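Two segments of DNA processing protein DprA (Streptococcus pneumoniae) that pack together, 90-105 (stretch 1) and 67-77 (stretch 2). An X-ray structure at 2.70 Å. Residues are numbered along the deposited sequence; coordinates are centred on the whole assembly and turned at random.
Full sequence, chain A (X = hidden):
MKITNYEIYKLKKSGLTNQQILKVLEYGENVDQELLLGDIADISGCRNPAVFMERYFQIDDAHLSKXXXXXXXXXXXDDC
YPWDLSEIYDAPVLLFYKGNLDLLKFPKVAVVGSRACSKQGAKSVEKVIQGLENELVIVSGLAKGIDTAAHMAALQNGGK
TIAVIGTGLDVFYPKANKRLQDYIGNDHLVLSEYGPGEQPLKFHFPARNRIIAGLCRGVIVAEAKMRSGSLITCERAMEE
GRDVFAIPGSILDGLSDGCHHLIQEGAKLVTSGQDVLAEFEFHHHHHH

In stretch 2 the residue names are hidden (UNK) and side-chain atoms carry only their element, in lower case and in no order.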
# COMPACT_ATOMS: atom_id res chain seq x y z
N ASP A 90 12.32 25.71 -11.93
CA ASP A 90 11.99 26.95 -11.22
C ASP A 90 12.60 26.99 -9.80
O ASP A 90 11.94 27.40 -8.85
CB ASP A 90 10.46 27.23 -11.24
CG ASP A 90 10.05 28.67 -10.97
OD1 ASP A 90 10.84 29.57 -11.30
OD2 ASP A 90 8.94 28.88 -10.45
N ALA A 91 13.87 26.58 -9.68
CA ALA A 91 14.61 26.59 -8.42
C ALA A 91 14.60 28.01 -7.80
O ALA A 91 14.76 28.97 -8.55
CB ALA A 91 16.03 26.13 -8.65
N PRO A 92 14.33 28.17 -6.48
CA PRO A 92 14.32 29.53 -5.90
C PRO A 92 15.62 30.25 -6.18
O PRO A 92 16.71 29.71 -5.98
CB PRO A 92 14.09 29.30 -4.40
CG PRO A 92 14.38 27.88 -4.18
CD PRO A 92 14.07 27.15 -5.45
N VAL A 93 15.51 31.44 -6.73
CA VAL A 93 16.65 32.25 -7.12
C VAL A 93 17.32 32.96 -5.91
O VAL A 93 18.54 33.12 -5.89
CB VAL A 93 16.25 33.16 -8.29
CG1 VAL A 93 15.98 34.61 -7.88
CG2 VAL A 93 17.22 33.05 -9.44
N LEU A 94 16.52 33.30 -4.88
CA LEU A 94 16.98 33.95 -3.65
C LEU A 94 16.13 33.45 -2.47
O LEU A 94 14.91 33.38 -2.59
CB LEU A 94 16.87 35.50 -3.81
CG LEU A 94 17.24 36.39 -2.60
CD1 LEU A 94 18.73 36.56 -2.47
CD2 LEU A 94 16.58 37.74 -2.71
N LEU A 95 16.79 33.09 -1.36
CA LEU A 95 16.15 32.61 -0.13
C LEU A 95 16.65 33.37 1.09
O LEU A 95 17.85 33.45 1.32
CB LEU A 95 16.36 31.09 0.11
CG LEU A 95 15.58 30.10 -0.78
CD1 LEU A 95 16.18 28.72 -0.70
CD2 LEU A 95 14.12 30.06 -0.41
N PHE A 96 15.70 33.91 1.88
CA PHE A 96 15.97 34.58 3.14
C PHE A 96 15.89 33.51 4.21
O PHE A 96 15.11 32.57 4.06
CB PHE A 96 14.95 35.67 3.42
CG PHE A 96 15.03 36.82 2.46
CD1 PHE A 96 15.94 37.86 2.66
CD2 PHE A 96 14.20 36.88 1.35
CE1 PHE A 96 16.00 38.93 1.77
CE2 PHE A 96 14.27 37.95 0.46
CZ PHE A 96 15.16 38.98 0.68
N TYR A 97 16.70 33.63 5.27
CA TYR A 97 16.73 32.64 6.33
C TYR A 97 16.87 33.23 7.72
O TYR A 97 17.27 34.39 7.89
CB TYR A 97 17.82 31.59 6.05
CG TYR A 97 19.24 32.08 6.26
CD1 TYR A 97 19.89 31.92 7.48
CD2 TYR A 97 19.94 32.67 5.21
CE1 TYR A 97 21.19 32.37 7.67
CE2 TYR A 97 21.25 33.13 5.39
CZ TYR A 97 21.86 32.98 6.62
OH TYR A 97 23.16 33.40 6.79
N LYS A 98 16.55 32.40 8.69
CA LYS A 98 16.62 32.66 10.12
C LYS A 98 17.11 31.34 10.73
O LYS A 98 16.41 30.34 10.68
CB LYS A 98 15.23 33.05 10.64
CG LYS A 98 15.20 33.47 12.08
CD LYS A 98 15.09 34.98 12.26
CE LYS A 98 14.98 35.35 13.73
NZ LYS A 98 16.16 34.91 14.53
N GLY A 99 18.34 31.35 11.22
CA GLY A 99 18.93 30.18 11.84
C GLY A 99 20.28 29.76 11.30
O GLY A 99 21.04 30.57 10.75
N ASN A 100 20.57 28.46 11.46
CA ASN A 100 21.82 27.83 11.10
C ASN A 100 21.80 27.20 9.72
O ASN A 100 21.11 26.19 9.50
CB ASN A 100 22.20 26.80 12.19
CG ASN A 100 23.57 26.18 12.06
OD1 ASN A 100 24.48 26.68 11.38
ND2 ASN A 100 23.74 25.07 12.77
N LEU A 101 22.61 27.76 8.79
CA LEU A 101 22.74 27.26 7.42
C LEU A 101 23.44 25.91 7.34
O LEU A 101 23.40 25.29 6.28
CB LEU A 101 23.49 28.27 6.53
CG LEU A 101 22.73 29.48 5.98
CD1 LEU A 101 23.58 30.22 4.97
CD2 LEU A 101 21.42 29.07 5.33
N ASP A 102 24.10 25.46 8.43
CA ASP A 102 24.81 24.18 8.44
C ASP A 102 23.89 22.98 8.23
O ASP A 102 24.33 21.96 7.70
CB ASP A 102 25.64 24.01 9.72
CG ASP A 102 26.87 24.91 9.79
OD1 ASP A 102 27.41 25.28 8.71
OD2 ASP A 102 27.31 25.22 10.92
N LEU A 103 22.60 23.13 8.58
CA LEU A 103 21.57 22.11 8.42
C LEU A 103 21.38 21.73 6.95
O LEU A 103 20.97 20.60 6.67
CB LEU A 103 20.25 22.57 9.05
CG LEU A 103 20.07 22.27 10.55
CD1 LEU A 103 20.81 23.25 11.40
CD2 LEU A 103 18.63 22.40 10.94
N LEU A 104 21.75 22.63 6.01
CA LEU A 104 21.67 22.37 4.57
C LEU A 104 22.77 21.41 4.10
O LEU A 104 22.72 20.95 2.96
CB LEU A 104 21.76 23.69 3.76
CG LEU A 104 20.67 24.75 3.93
CD1 LEU A 104 21.03 26.01 3.14
CD2 LEU A 104 19.29 24.22 3.48
N LYS A 105 23.78 21.13 4.96
CA LYS A 105 24.91 20.25 4.62
C LYS A 105 24.61 18.78 4.94
O LYS A 105 25.35 17.89 4.51
CB LYS A 105 26.19 20.70 5.35
CG LYS A 105 26.73 22.07 4.92
CD LYS A 105 27.88 22.50 5.81
CE LYS A 105 28.21 23.97 5.66
NZ LYS A 105 29.17 24.42 6.71
N UNK A 67 15.17 46.98 3.99
CA UNK A 67 14.23 45.87 3.87
C UNK A 67 14.99 44.54 3.59
O UNK A 67 14.80 43.56 4.32
o UNK A 67 10.66 46.85 1.41
c UNK A 67 11.96 45.39 2.77
c UNK A 67 11.05 45.67 1.59
o UNK A 67 10.74 44.72 0.85
c UNK A 67 13.24 46.18 2.74
N UNK A 68 15.86 44.54 2.54
CA UNK A 68 16.68 43.40 2.13
C UNK A 68 17.61 42.89 3.25
O UNK A 68 17.84 41.68 3.35
c UNK A 68 17.49 43.75 0.87
c UNK A 68 19.01 40.57 -0.60
c UNK A 68 20.78 41.93 0.26
c UNK A 68 19.85 42.89 0.65
c UNK A 68 20.35 40.77 -0.36
c UNK A 68 18.08 41.53 -0.20
c UNK A 68 18.49 42.71 0.43
N UNK A 69 18.16 43.82 4.06
CA UNK A 69 19.11 43.48 5.12
C UNK A 69 18.51 43.06 6.47
O UNK A 69 19.24 42.53 7.31
c UNK A 69 22.11 45.75 4.12
c UNK A 69 20.17 44.58 5.26
o UNK A 69 21.75 46.88 4.47
c UNK A 69 21.17 44.58 4.10
n UNK A 69 23.34 45.52 3.67
N UNK A 70 17.17 43.22 6.65
CA UNK A 70 16.45 42.84 7.88
C UNK A 70 16.71 41.39 8.28
O UNK A 70 16.94 41.12 9.45
c UNK A 70 12.75 43.03 9.03
n UNK A 70 10.65 43.35 10.30
c UNK A 70 14.25 43.16 9.11
c UNK A 70 14.94 43.12 7.76
c UNK A 70 12.12 43.44 10.34
N UNK A 71 16.71 40.46 7.30
CA UNK A 71 17.01 39.05 7.51
C UNK A 71 18.11 38.64 6.53
O UNK A 71 18.07 39.10 5.37
c UNK A 71 14.78 37.92 9.64
c UNK A 71 13.51 39.08 7.98
c UNK A 71 12.49 39.30 8.91
c UNK A 71 12.62 38.82 10.20
c UNK A 71 14.66 38.38 8.33
c UNK A 71 15.76 38.15 7.32
c UNK A 71 13.77 38.16 10.57
N UNK A 72 19.08 37.78 6.94
CA UNK A 72 20.14 37.36 6.00
C UNK A 72 19.59 36.55 4.83
O UNK A 72 18.42 36.15 4.85
c UNK A 72 21.10 36.54 6.87
c UNK A 72 20.28 36.07 8.00
c UNK A 72 19.26 37.14 8.26
N UNK A 73 20.42 36.32 3.80
CA UNK A 73 20.00 35.60 2.60
C UNK A 73 21.16 34.93 1.89
O UNK A 73 22.32 35.12 2.26
o UNK A 73 20.05 37.70 1.34
c UNK A 73 19.27 36.55 1.65
N UNK A 74 20.83 34.11 0.88
CA UNK A 74 21.74 33.43 -0.03
C UNK A 74 21.00 33.18 -1.33
O UNK A 74 19.78 33.06 -1.33
c UNK A 74 19.72 29.82 2.15
c UNK A 74 19.58 28.85 1.17
c UNK A 74 22.33 32.13 0.57
c UNK A 74 21.37 30.98 0.79
c UNK A 74 20.31 28.93 0.01
c UNK A 74 20.62 30.88 1.97
c UNK A 74 21.22 29.98 -0.18
N UNK A 75 21.74 33.18 -2.46
CA UNK A 75 21.15 33.00 -3.79
C UNK A 75 21.72 31.78 -4.49
O UNK A 75 22.70 31.20 -4.02
c UNK A 75 21.39 34.25 -4.64
o UNK A 75 22.75 34.39 -5.00
N UNK A 76 21.16 31.45 -5.66
CA UNK A 76 21.61 30.36 -6.53
C UNK A 76 23.07 30.59 -7.03
O UNK A 76 23.68 29.66 -7.54
c UNK A 76 20.58 31.24 -8.71
c UNK A 76 20.56 30.12 -7.67
c UNK A 76 20.68 28.69 -8.28
c UNK A 76 19.37 28.10 -8.86
N UNK A 77 23.62 31.81 -6.84
CA UNK A 77 25.00 32.18 -7.22
C UNK A 77 26.01 31.81 -6.12
O UNK A 77 27.18 31.61 -6.42
c UNK A 77 24.23 34.25 -8.72
c UNK A 77 24.40 35.76 -8.86
c UNK A 77 25.10 33.69 -7.55
c UNK A 77 24.52 33.55 -10.07

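Position 67 carries three carbons in a row, the third bearing two oxygens, and stays clear of stretch 1: a carboxylate, Glu 67. At position 68 one carbon leads into a ring of six carbons without a hetero atom, and the ring approaches Leu 94 and Phe 96. This is Phe 68; its CE1 lies 4.3 Å from Leu 94 CD2, which sits at the ring edge. Position 69 has three carbons, the third with one oxygen and one nitrogen, and points away from stretch 1: Gln 69. Position 70 is four carbons in a row ending in nitrogen, also out of reach: Lys 70.

Position 71 again shows one carbon and a six-carbon ring, directed toward stretch 1, where it meets one methylene of Lys 98. It is Phe 71, with CE1 3.8 Å from Lys 98 CD. At position 72 three carbons close a ring onto the backbone nitrogen, over one face of the Tyr 97 ring: Pro 72. Its CG stands 3.9 Å from the centroid of that ring, a CH-pi contact.

Position 73 has one carbon and one oxygen, its CB 3.7 Å from Phe 96 CD1: Ser 73. Position 74 has one carbon and a six-carbon ring surrounded by Leu 95, Tyr 97, Leu 101 and Leu 104. This is Phe 74, which has the largest covered area of either stretch. Leu 95 CB lies over one face, while Leu 101 CD2 is 3.7 Å from Phe 74 CE2 and Leu 104 CD1 is 3.7 Å from Phe 74 CZ. Position 75 repeats one carbon and one oxygen, its CB 3.3 Å from Val 93 O: Ser 75. Its OG accepts a hydrogen bond from the backbone N of position 77, 3.3 Å away.

Position 76 has four carbons, forked at the first, with one arm two carbons long, meeting Ala 91 and Val 93: Ile 76. Its CD1 is 3.9 Å from Ala 91 CB. Position 77 has four carbons forked at the second and makes no contact: Leu 77.

The contact is an antiparallel strand pair. Leu 95 N to Phe 74 O (3.0 Å) and Phe 74 N to Leu 95 O (3.1 Å) form the central hydrogen-bonded pair; Tyr 97 N to Pro 72 O and Ile 76 N to Val 93 O, each 3.1 Å, extend the ladder. Alternation then sorts the side chains: Ser 73 and Ser 75 share a face with Leu 94 and Phe 96, while Phe 74 joins Leu 95 on the other. Four backbone hydrogen bonds hold the strands together. Phe 74 fills the largest single place, with Leu 95, Tyr 97, Leu 101 and Leu 104, while Phe 68, Pro 72 and Ile 76 pack at other points.

Stretch 2 67-77: EFQKFPSFSIL
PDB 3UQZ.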